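EAL domain protein (Vibrio cholerae serotype O1, PDB 6IJ2) degrades the cyclic dinucleotides c-di-GMP and cGAMP as a phosphodiesterase, and is held here with the linear dinucleotide 5'-pGpG and calcium. Local coordinates at residues Lys78-Ala83 against Ser90-Asn95; Ala29-Val34 against Glu45-Gly50; Asp25-Phe30 against Pro242-Leu247. The protein carries 1 engineered substitution. All coordinates share one frame; numbering follows the deposited sequence.

Contact 1 of 3, residues Lys78-Ala83 against Ser90-Asn95; sequences KAIALA and SKLSIN. With CA (calcium ion), chain J; nucleotides of chain B.
Leu92 of strand 91-95 packs against the helical segment 78-83 and meets three of its residues. Its CB leads off the strand toward the helix, and CG lies anti to the backbone N (chi1 174°), which carries both methyls to the helix surface. Both meet Ala83, with Leu92 CD2 4.1 Å from Ala83 CB and CD1 scarcely farther. CD2 has further partners. Leu92 CD2 sits 3.7 Å from Ala79 O. Leu92 CD2 is also 3.8 Å from Ile80 CA, and it touches Ile80 CG1 as the two side chains cross at about a right angle. Two residues on, Ile94 adds a lighter contact, with its CG1 4.3 Å from Ala79 CB. The two alanines keep the helix surface low where the larger strand residues press on it. No hydrogen bond crosses. Strand and helix segments run nearly antiparallel, at 157°, with their axes 9.6 Å apart. Asn95 belongs to the opposite side of the layer, where its OD1 binds calcium at 2.4 Å with Glu45, Glu128 and Asp158. A helix packed outside a strand that carries a metal ligand near its C-terminal end is characteristic of the TIM-barrel-like EAL domain.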
loop_
_atom_site.group_PDB
_atom_site.type_symbol
_atom_site.label_atom_id
_atom_site.label_comp_id
_atom_site.label_asym_id
_atom_site.label_seq_id
_atom_site.Cartn_x
_atom_site.Cartn_y
_atom_site.Cartn_z
ATOM N N LYS A 78 -8.383 -8.977 28.324
ATOM C CA LYS A 78 -7.345 -8.441 29.203
ATOM C C LYS A 78 -7.213 -6.933 29.048
ATOM O O LYS A 78 -7.025 -6.214 30.039
ATOM C CB LYS A 78 -6.006 -9.115 28.909
ATOM C CG LYS A 78 -5.930 -10.572 29.312
ATOM C CD LYS A 78 -4.623 -11.180 28.830
ATOM C CE LYS A 78 -4.465 -12.613 29.315
ATOM N NZ LYS A 78 -4.302 -12.700 30.792
ATOM N N ALA A 79 -7.290 -6.438 27.808
ATOM C CA ALA A 79 -7.179 -5.002 27.566
ATOM C C ALA A 79 -8.339 -4.251 28.204
ATOM O O ALA A 79 -8.147 -3.215 28.852
ATOM C CB ALA A 79 -7.135 -4.716 26.065
ATOM N N ILE A 80 -9.557 -4.765 28.028
ATOM C CA ILE A 80 -10.728 -4.120 28.617
ATOM C C ILE A 80 -10.672 -4.192 30.139
ATOM O O ILE A 80 -10.965 -3.209 30.833
ATOM C CB ILE A 80 -12.014 -4.756 28.052
ATOM C CG1 ILE A 80 -12.143 -4.457 26.553
ATOM C CG2 ILE A 80 -13.255 -4.297 28.834
ATOM C CD1 ILE A 80 -13.223 -5.257 25.864
ATOM N N ALA A 81 -10.271 -5.344 30.686
ATOM C CA ALA A 81 -10.238 -5.502 32.140
ATOM C C ALA A 81 -9.200 -4.589 32.779
ATOM O O ALA A 81 -9.465 -3.973 33.820
ATOM C CB ALA A 81 -9.962 -6.959 32.506
ATOM N N LEU A 82 -8.013 -4.489 32.172
ATOM C CA LEU A 82 -6.974 -3.628 32.727
ATOM C C LEU A 82 -7.350 -2.165 32.595
ATOM O O LEU A 82 -7.139 -1.380 33.523
ATOM C CB LEU A 82 -5.638 -3.876 32.027
ATOM C CG LEU A 82 -4.566 -4.685 32.746
ATOM C CD1 LEU A 82 -3.363 -4.907 31.816
ATOM C CD2 LEU A 82 -4.131 -4.020 34.043
ATOM N N ALA A 83 -7.863 -1.773 31.427
ATOM C CA ALA A 83 -8.252 -0.381 31.232
ATOM C C ALA A 83 -9.300 0.036 32.251
ATOM O O ALA A 83 -9.238 1.139 32.808
ATOM C CB ALA A 83 -8.768 -0.177 29.808
ATOM N N SER A 90 -11.307 7.472 28.589
ATOM C CA SER A 90 -11.272 7.822 27.180
ATOM C C SER A 90 -11.244 6.537 26.340
ATOM O O SER A 90 -11.661 5.470 26.806
ATOM C CB SER A 90 -10.074 8.745 26.923
ATOM O OG SER A 90 -8.849 8.084 27.190
ATOM N N LYS A 91 -10.752 6.636 25.106
ATOM C CA LYS A 91 -10.839 5.518 24.169
ATOM C C LYS A 91 -9.809 4.430 24.468
ATOM O O LYS A 91 -8.691 4.708 24.909
ATOM C CB LYS A 91 -10.672 6.019 22.734
ATOM C CG LYS A 91 -11.769 7.005 22.304
ATOM C CD LYS A 91 -12.934 6.305 21.635
ATOM C CE LYS A 91 -14.047 7.289 21.280
ATOM N NZ LYS A 91 -13.568 8.336 20.342
ATOM N N LEU A 92 -10.220 3.178 24.257
ATOM C CA LEU A 92 -9.338 2.018 24.290
ATOM C C LEU A 92 -9.213 1.469 22.869
ATOM O O LEU A 92 -10.217 1.096 22.251
ATOM C CB LEU A 92 -9.879 0.958 25.253
ATOM C CG LEU A 92 -9.118 -0.372 25.273
ATOM C CD1 LEU A 92 -7.684 -0.166 25.769
ATOM C CD2 LEU A 92 -9.835 -1.452 26.048
ATOM N N SER A 93 -7.988 1.412 22.352
ATOM C CA SER A 93 -7.741 0.988 20.974
ATOM C C SER A 93 -7.051 -0.367 20.995
ATOM O O SER A 93 -6.018 -0.527 21.649
ATOM C CB SER A 93 -6.896 2.009 20.227
ATOM O OG SER A 93 -6.949 1.784 18.825
ATOM N N ILE A 94 -7.630 -1.337 20.292
ATOM C CA ILE A 94 -7.182 -2.723 20.341
ATOM C C ILE A 94 -6.776 -3.141 18.943
ATOM O O ILE A 94 -7.479 -2.848 17.969
ATOM C CB ILE A 94 -8.268 -3.667 20.891
ATOM C CG1 ILE A 94 -8.661 -3.230 22.303
ATOM C CG2 ILE A 94 -7.773 -5.120 20.913
ATOM C CD1 ILE A 94 -9.949 -3.865 22.805
ATOM N N ASN A 95 -5.643 -3.825 18.850
ATOM C CA ASN A 95 -5.163 -4.317 17.565
ATOM C C ASN A 95 -5.933 -5.573 17.183
ATOM O O ASN A 95 -6.040 -6.507 17.982
ATOM C CB ASN A 95 -3.668 -4.623 17.631
ATOM C CG ASN A 95 -2.817 -3.369 17.715
ATOM O OD1 ASN A 95 -2.583 -2.701 16.709
ATOM N ND2 ASN A 95 -2.350 -3.046 18.914
HETATM CA CA CA J . -1.690 -0.585 16.110
ATOM P P G B 2 5.129 -3.300 20.187
ATOM O OP1 G B 2 4.320 -2.914 21.291
ATOM O OP2 G B 2 6.346 -4.007 20.412
ATOM O "O5'" G B 2 4.278 -4.145 19.164
ATOM C "C5'" G B 2 4.886 -4.909 18.130
ATOM C "C4'" G B 2 3.830 -5.429 17.196
ATOM O "O4'" G B 2 2.896 -6.237 17.939
ATOM C "C3'" G B 2 2.993 -4.364 16.487
ATOM O "O3'" G B 2 2.788 -4.670 15.121
ATOM C "C2'" G B 2 1.649 -4.448 17.192
ATOM O "O2'" G B 2 0.530 -4.098 16.423
ATOM C "C1'" G B 2 1.595 -5.928 17.549
ATOM N N9 G B 2 0.715 -6.143 18.682
ATOM C C8 G B 2 0.859 -5.640 19.948
ATOM N N7 G B 2 -0.130 -5.948 20.736
ATOM C C5 G B 2 -0.990 -6.674 19.934
ATOM C C6 G B 2 -2.235 -7.273 20.231
ATOM O O6 G B 2 -2.856 -7.262 21.288
ATOM N N1 G B 2 -2.766 -7.925 19.131
ATOM C C2 G B 2 -2.180 -7.983 17.897
ATOM N N2 G B 2 -2.852 -8.650 16.959
ATOM N N3 G B 2 -1.012 -7.444 17.609
ATOM C C4 G B 2 -0.477 -6.808 18.665
HETATM O O HOH W 1 -0.506 1.389 16.387
#

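Contact 2 of 3, residues Ala29-Val34 against Glu45-Gly50; sequences AFQPIV and EALVRG. With CA (calcium ion), chain J; nucleotides of chain B.
In both Gln31 and Glu45 CG lies anti to the backbone N (chi1 -176° in Gln31), and the rest of each chain is straight. The two residues form a hydrogen-bonded antiparallel pair, and their polar ends stand off one sheet face toward the bound dinucleotide. There a water donates to both Gln31 OE1 and Glu45 OE1. Gln235 NE2 also bonds both oxygens, so the two ends are tied together twice. The other carboxylate oxygen, Glu45 OE2, binds calcium at 2.4 Å. The metal also holds OP1 of G1 of chain B, and links Glu45 to the 5'-phosphate of the bound product. Arg49 is bent at chi2 (-65°), which folds its guanidinium back along the strand. Arg49 NH1 and Arg49 NH2 both bond OP1 of G2 of chain B, each at 2.9 Å. Arg49 NH2 also gives a 2.6 Å bond to Val48 O, which lies close to the guanidinium plane, though the donor stands above the carbonyl plane. Ala29 CB lies over the rim of one guanidinium face, 3.7 Å from Arg49 CG. Val48 N donates an almost straight bond of 2.8 Å to N7 of G2 of chain B, at 175°, and grips that edge of the base from the backbone. Beneath this, Ala29 pairs with Leu47 through two backbone bonds, and Gln31 with Glu45 through two more. Phe30 and Ala46 form the non-hydrogen-bonded pair between them. Their side chains leave by the other face, where Phe30 CE1 lies 3.8 Å from Ala46 CB. The two strands form a beta hairpin. Strand 91-96 continues the sheet beyond 41-49, and strand 233-244 borders 27-35. Helix 68-85 packs on Phe30 and Ala46, while helix 56-60 covers Val48 and Arg49.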
loop_
_atom_site.group_PDB
_atom_site.type_symbol
_atom_site.label_atom_id
_atom_site.label_comp_id
_atom_site.label_asym_id
_atom_site.label_seq_id
_atom_site.Cartn_x
_atom_site.Cartn_y
_atom_site.Cartn_z
ATOM N N ALA A 29 0.417 -3.555 27.897
ATOM C CA ALA A 29 0.901 -2.200 28.084
ATOM C C ALA A 29 -0.047 -1.254 27.359
ATOM O O ALA A 29 -0.865 -1.675 26.536
ATOM C CB ALA A 29 2.333 -2.036 27.559
ATOM N N PHE A 30 0.047 0.028 27.687
ATOM C CA PHE A 30 -0.835 1.037 27.115
ATOM C C PHE A 30 -0.007 2.239 26.691
ATOM O O PHE A 30 0.884 2.682 27.421
ATOM C CB PHE A 30 -1.939 1.470 28.129
ATOM C CG PHE A 30 -2.862 0.356 28.511
ATOM C CD1 PHE A 30 -3.969 0.057 27.731
ATOM C CD2 PHE A 30 -2.594 -0.429 29.623
ATOM C CE1 PHE A 30 -4.818 -0.996 28.077
ATOM C CE2 PHE A 30 -3.430 -1.479 29.972
ATOM C CZ PHE A 30 -4.545 -1.764 29.198
ATOM N N GLN A 31 -0.305 2.770 25.506
ATOM C CA GLN A 31 0.408 3.936 25.020
ATOM C C GLN A 31 -0.597 5.027 24.677
ATOM O O GLN A 31 -1.546 4.775 23.914
ATOM C CB GLN A 31 1.269 3.607 23.787
ATOM C CG GLN A 31 2.093 4.801 23.347
ATOM C CD GLN A 31 2.951 4.501 22.139
ATOM O OE1 GLN A 31 2.556 3.721 21.275
ATOM N NE2 GLN A 31 4.138 5.119 22.072
ATOM N N PRO A 32 -0.426 6.243 25.195
ATOM C CA PRO A 32 -1.440 7.284 24.969
ATOM C C PRO A 32 -1.435 7.847 23.551
ATOM O O PRO A 32 -0.405 7.930 22.875
ATOM C CB PRO A 32 -1.073 8.369 25.992
ATOM C CG PRO A 32 0.370 8.177 26.251
ATOM C CD PRO A 32 0.621 6.685 26.132
ATOM N N ILE A 33 -2.636 8.209 23.106
ATOM C CA ILE A 33 -2.872 8.980 21.895
ATOM C C ILE A 33 -3.274 10.368 22.361
ATOM O O ILE A 33 -4.199 10.495 23.165
ATOM C CB ILE A 33 -3.980 8.336 21.044
ATOM C CG1 ILE A 33 -3.556 6.928 20.604
ATOM C CG2 ILE A 33 -4.339 9.205 19.836
ATOM C CD1 ILE A 33 -4.717 6.083 20.063
ATOM N N VAL A 34 -2.586 11.397 21.875
ATOM C CA VAL A 34 -2.733 12.755 22.397
ATOM C C VAL A 34 -3.452 13.591 21.355
ATOM O O VAL A 34 -3.130 13.506 20.166
ATOM C CB VAL A 34 -1.364 13.370 22.735
ATOM C CG1 VAL A 34 -1.522 14.791 23.235
ATOM C CG2 VAL A 34 -0.636 12.527 23.760
ATOM N N GLU A 45 -3.632 2.953 23.183
ATOM C CA GLU A 45 -3.550 1.705 22.447
ATOM C C GLU A 45 -3.050 0.618 23.391
ATOM O O GLU A 45 -2.076 0.828 24.127
ATOM C CB GLU A 45 -2.625 1.832 21.231
ATOM C CG GLU A 45 -2.523 0.532 20.477
ATOM C CD GLU A 45 -1.617 0.584 19.270
ATOM O OE1 GLU A 45 -0.890 1.589 19.078
ATOM O OE2 GLU A 45 -1.659 -0.402 18.510
ATOM N N ALA A 46 -3.766 -0.513 23.422
ATOM C CA ALA A 46 -3.346 -1.682 24.191
ATOM C C ALA A 46 -2.357 -2.514 23.378
ATOM O O ALA A 46 -2.605 -2.826 22.205
ATOM C CB ALA A 46 -4.556 -2.534 24.583
ATOM N N LEU A 47 -1.249 -2.902 24.012
ATOM C CA LEU A 47 -0.157 -3.602 23.338
ATOM C C LEU A 47 0.251 -4.804 24.171
ATOM O O LEU A 47 0.499 -4.670 25.371
ATOM C CB LEU A 47 1.043 -2.685 23.144
ATOM C CG LEU A 47 0.771 -1.461 22.267
ATOM C CD1 LEU A 47 1.841 -0.433 22.526
ATOM C CD2 LEU A 47 0.757 -1.861 20.791
ATOM N N VAL A 48 0.339 -5.964 23.530
ATOM C CA VAL A 48 0.605 -7.205 24.249
ATOM C C VAL A 48 2.017 -7.201 24.834
ATOM O O VAL A 48 2.973 -6.710 24.218
ATOM C CB VAL A 48 0.378 -8.390 23.294
ATOM C CG1 VAL A 48 1.606 -9.268 23.197
ATOM C CG2 VAL A 48 -0.825 -9.194 23.726
ATOM N N ARG A 49 2.154 -7.758 26.039
ATOM C CA ARG A 49 3.432 -7.894 26.721
ATOM C C ARG A 49 3.426 -9.200 27.493
ATOM O O ARG A 49 2.367 -9.702 27.873
ATOM C CB ARG A 49 3.701 -6.747 27.713
ATOM C CG ARG A 49 3.873 -5.373 27.087
ATOM C CD ARG A 49 5.124 -5.320 26.219
ATOM N NE ARG A 49 5.324 -3.988 25.663
ATOM C CZ ARG A 49 4.847 -3.601 24.485
ATOM N NH1 ARG A 49 5.060 -2.368 24.040
ATOM N NH2 ARG A 49 4.146 -4.449 23.755
ATOM N N GLY A 50 4.614 -9.743 27.725
ATOM C CA GLY A 50 4.735 -10.882 28.611
ATOM C C GLY A 50 4.435 -10.493 30.047
ATOM O O GLY A 50 4.326 -9.317 30.399
HETATM CA CA CA J . -1.690 -0.585 16.110
ATOM P P G B 2 5.129 -3.300 20.187
ATOM O OP1 G B 2 4.320 -2.914 21.291
ATOM O OP2 G B 2 6.346 -4.007 20.412
ATOM O "O5'" G B 2 4.278 -4.145 19.164
ATOM C "C5'" G B 2 4.886 -4.909 18.130
ATOM C "C4'" G B 2 3.830 -5.429 17.196
ATOM O "O4'" G B 2 2.896 -6.237 17.939
ATOM C "C3'" G B 2 2.993 -4.364 16.487
ATOM O "O3'" G B 2 2.788 -4.670 15.121
ATOM C "C2'" G B 2 1.649 -4.448 17.192
ATOM O "O2'" G B 2 0.530 -4.098 16.423
ATOM C "C1'" G B 2 1.595 -5.928 17.549
ATOM N N9 G B 2 0.715 -6.143 18.682
ATOM C C8 G B 2 0.859 -5.640 19.948
ATOM N N7 G B 2 -0.130 -5.948 20.736
ATOM C C5 G B 2 -0.990 -6.674 19.934
ATOM C C6 G B 2 -2.235 -7.273 20.231
ATOM O O6 G B 2 -2.856 -7.262 21.288
ATOM N N1 G B 2 -2.766 -7.925 19.131
ATOM C C2 G B 2 -2.180 -7.983 17.897
ATOM N N2 G B 2 -2.852 -8.650 16.959
ATOM N N3 G B 2 -1.012 -7.444 17.609
ATOM C C4 G B 2 -0.477 -6.808 18.665
ATOM O OP3 G B 1 1.396 0.156 14.310
ATOM P P G B 1 1.644 -1.090 14.985
ATOM O OP1 G B 1 0.575 -1.417 15.878
ATOM O OP2 G B 1 1.957 -2.026 13.957
ATOM O "O5'" G B 1 2.969 -0.796 15.778
ATOM C "C5'" G B 1 2.969 -0.580 17.185
ATOM C "C4'" G B 1 4.380 -0.658 17.716
ATOM O "O4'" G B 1 5.016 0.627 17.575
ATOM C "C3'" G B 1 4.531 -1.036 19.194
ATOM O "O3'" G B 1 5.495 -2.046 19.414
ATOM C "C2'" G B 1 5.025 0.253 19.834
ATOM O "O2'" G B 1 5.895 0.103 20.918
ATOM C "C1'" G B 1 5.812 0.871 18.691
ATOM N N9 G B 1 5.982 2.309 18.830
ATOM C C8 G B 1 5.088 3.199 19.371
ATOM N N7 G B 1 5.515 4.428 19.350
ATOM C C5 G B 1 6.761 4.347 18.750
ATOM C C6 G B 1 7.702 5.363 18.447
ATOM O O6 G B 1 7.626 6.563 18.667
ATOM N N1 G B 1 8.840 4.843 17.849
ATOM C C2 G B 1 9.040 3.519 17.566
ATOM N N2 G B 1 10.190 3.218 16.970
ATOM N N3 G B 1 8.166 2.565 17.827
ATOM C C4 G B 1 7.056 3.047 18.414
HETATM O O HOH W 2 1.846 1.733 19.291
HETATM O O HOH W 1 -0.506 1.389 16.387
#

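Contact 3 of 3, residues Asp25-Phe30 against Pro242-Leu247; sequences DFTMAF and PGFESL
Thr27 OG1 donates a short hydrogen bond of 2.6 Å to the anti lone pair of Glu245 OE2. The hydroxyl is turned to this carboxylate by its place anti to the threonine backbone N (chi1 -173°), and the two side chains cross at about a right angle. Three backbone bonds continue the join. Glu245 N meets Met28 O in the carbonyl plane, at 2.9 Å. Phe30 and Gly243 then bond each other in both directions, and Gly243 N to Phe30 O is 2.7 Å. The packing follows on both sides of this pairing. Thr27 CG2 presses on the Phe244 ring, 3.4 Å from CE1, while Glu245 CG lies over one face of that ring near its rim. Ala29 CB meets Pro242 CB at 4.0 Å. At the far end Ser246 O stands at the edge of the Phe30 ring, near its plane, and Leu247 CD2 comes 3.9 Å from Phe30 CB. The pair joins the first strand of the sheet, 27-35, to its last, 233-244, which closes the sheet. Strand 41-49 flanks 27-35 on its other edge, and Leu82 of helix 68-85 packs against Thr27, Met28 and Phe30.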
loop_
_atom_site.group_PDB
_atom_site.type_symbol
_atom_site.label_atom_id
_atom_site.label_comp_id
_atom_site.label_asym_id
_atom_site.label_seq_id
_atom_site.Cartn_x
_atom_site.Cartn_y
_atom_site.Cartn_z
ATOM N N ASP A 25 0.690 -17.222 29.150
ATOM C CA ASP A 25 -0.080 -16.089 29.655
ATOM C C ASP A 25 0.663 -14.802 29.250
ATOM O O ASP A 25 1.798 -14.848 28.859
ATOM C CB ASP A 25 -0.299 -16.152 31.161
ATOM C CG ASP A 25 -1.574 -15.445 31.593
ATOM O OD1 ASP A 25 -2.380 -15.069 30.747
ATOM O OD2 ASP A 25 -1.792 -15.275 32.787
ATOM N N PHE A 26 0.019 -13.656 29.408
ATOM C CA PHE A 26 0.553 -12.367 28.984
ATOM C C PHE A 26 -0.349 -11.288 29.567
ATOM O O PHE A 26 -1.379 -11.583 30.180
ATOM C CB PHE A 26 0.620 -12.257 27.457
ATOM C CG PHE A 26 -0.709 -12.442 26.791
ATOM C CD1 PHE A 26 -1.198 -13.713 26.535
ATOM C CD2 PHE A 26 -1.477 -11.349 26.438
ATOM C CE1 PHE A 26 -2.432 -13.887 25.943
ATOM C CE2 PHE A 26 -2.708 -11.519 25.835
ATOM C CZ PHE A 26 -3.188 -12.788 25.594
ATOM N N THR A 27 0.044 -10.038 29.371
ATOM C CA THR A 27 -0.770 -8.920 29.837
ATOM C C THR A 27 -0.611 -7.788 28.828
ATOM O O THR A 27 -0.171 -8.016 27.698
ATOM C CB THR A 27 -0.391 -8.539 31.283
ATOM O OG1 THR A 27 -1.307 -7.559 31.786
ATOM C CG2 THR A 27 1.023 -7.994 31.359
ATOM N N MET A 28 -0.962 -6.570 29.234
ATOM C CA MET A 28 -1.008 -5.437 28.326
ATOM C C MET A 28 -0.178 -4.275 28.843
ATOM O O MET A 28 -0.075 -4.042 30.050
ATOM C CB MET A 28 -2.439 -4.946 28.098
ATOM C CG MET A 28 -3.325 -5.902 27.343
ATOM S SD MET A 28 -2.858 -6.047 25.599
ATOM C CE MET A 28 -3.553 -7.668 25.300
ATOM N N ALA A 29 0.417 -3.555 27.897
ATOM C CA ALA A 29 0.901 -2.200 28.084
ATOM C C ALA A 29 -0.047 -1.254 27.359
ATOM O O ALA A 29 -0.865 -1.675 26.536
ATOM C CB ALA A 29 2.333 -2.036 27.559
ATOM N N PHE A 30 0.047 0.028 27.687
ATOM C CA PHE A 30 -0.835 1.037 27.115
ATOM C C PHE A 30 -0.007 2.239 26.691
ATOM O O PHE A 30 0.884 2.682 27.421
ATOM C CB PHE A 30 -1.939 1.470 28.129
ATOM C CG PHE A 30 -2.862 0.356 28.511
ATOM C CD1 PHE A 30 -3.969 0.057 27.731
ATOM C CD2 PHE A 30 -2.594 -0.429 29.623
ATOM C CE1 PHE A 30 -4.818 -0.996 28.077
ATOM C CE2 PHE A 30 -3.430 -1.479 29.972
ATOM C CZ PHE A 30 -4.545 -1.764 29.198
ATOM N N PRO A 242 4.977 3.132 25.690
ATOM C CA PRO A 242 3.980 2.249 26.311
ATOM C C PRO A 242 4.271 2.011 27.788
ATOM O O PRO A 242 5.424 1.912 28.210
ATOM C CB PRO A 242 4.108 0.955 25.502
ATOM C CG PRO A 242 4.595 1.435 24.132
ATOM C CD PRO A 242 5.553 2.545 24.459
ATOM N N GLY A 243 3.209 1.907 28.579
ATOM C CA GLY A 243 3.388 1.645 29.991
ATOM C C GLY A 243 2.870 0.279 30.377
ATOM O O GLY A 243 1.696 -0.029 30.147
ATOM N N PHE A 244 3.737 -0.540 30.970
ATOM C CA PHE A 244 3.369 -1.891 31.371
ATOM C C PHE A 244 2.299 -1.843 32.450
ATOM O O PHE A 244 2.546 -1.329 33.544
ATOM C CB PHE A 244 4.603 -2.631 31.883
ATOM C CG PHE A 244 4.337 -4.043 32.306
ATOM C CD1 PHE A 244 4.213 -5.046 31.369
ATOM C CD2 PHE A 244 4.218 -4.368 33.650
ATOM C CE1 PHE A 244 3.978 -6.351 31.755
ATOM C CE2 PHE A 244 3.980 -5.672 34.045
ATOM C CZ PHE A 244 3.858 -6.665 33.096
ATOM N N GLU A 245 1.113 -2.369 32.128
ATOM C CA GLU A 245 -0.028 -2.417 33.047
ATOM C C GLU A 245 -0.281 -1.060 33.699
ATOM O O GLU A 245 -0.642 -0.965 34.873
ATOM C CB GLU A 245 0.164 -3.516 34.101
ATOM C CG GLU A 245 0.252 -4.914 33.494
ATOM C CD GLU A 245 0.100 -6.034 34.518
ATOM O OE1 GLU A 245 0.655 -5.921 35.633
ATOM O OE2 GLU A 245 -0.581 -7.037 34.203
ATOM N N SER A 246 -0.112 0.008 32.924
ATOM C CA SER A 246 -0.310 1.348 33.458
ATOM C C SER A 246 -0.714 2.292 32.335
ATOM O O SER A 246 -0.550 1.988 31.151
ATOM C CB SER A 246 0.948 1.867 34.160
ATOM O OG SER A 246 2.039 1.925 33.257
ATOM N N LEU A 247 -1.257 3.446 32.732
ATOM C CA LEU A 247 -1.637 4.513 31.809
ATOM C C LEU A 247 -0.604 5.625 31.911
ATOM O O LEU A 247 -0.686 6.466 32.823
ATOM C CB LEU A 247 -3.037 5.045 32.134
ATOM C CG LEU A 247 -4.148 3.996 32.095
ATOM C CD1 LEU A 247 -5.496 4.617 32.455
ATOM C CD2 LEU A 247 -4.197 3.310 30.723
#

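Overall arrangement
Contacts 2 and 3 share Ala29 and Phe30 and have centres 6 Å apart. Strand 27-35 pairs with 41-49 in contact 2 and with 233-244 in contact 3. Contact 1 adds the next strand, 91-96, its centre 8 Å from that of contact 2. Ser93 O and Ala46 N, 2.9 Å apart, probably bond between those strands. Glu45 of contact 2 and Asn95 of contact 1 bind the same calcium, whose water also bonds Glu45 OE1. Asn95 ND2 probably bonds Glu45 OE2 directly, at 2.8 Å. Contact 3 borders the dinucleotide too, through Met28 on a guanine base and Pro242 on a sugar. A salt bridge from Lys78 NZ to Asp25 OD1, 3.1 Å long, ties it to contact 1.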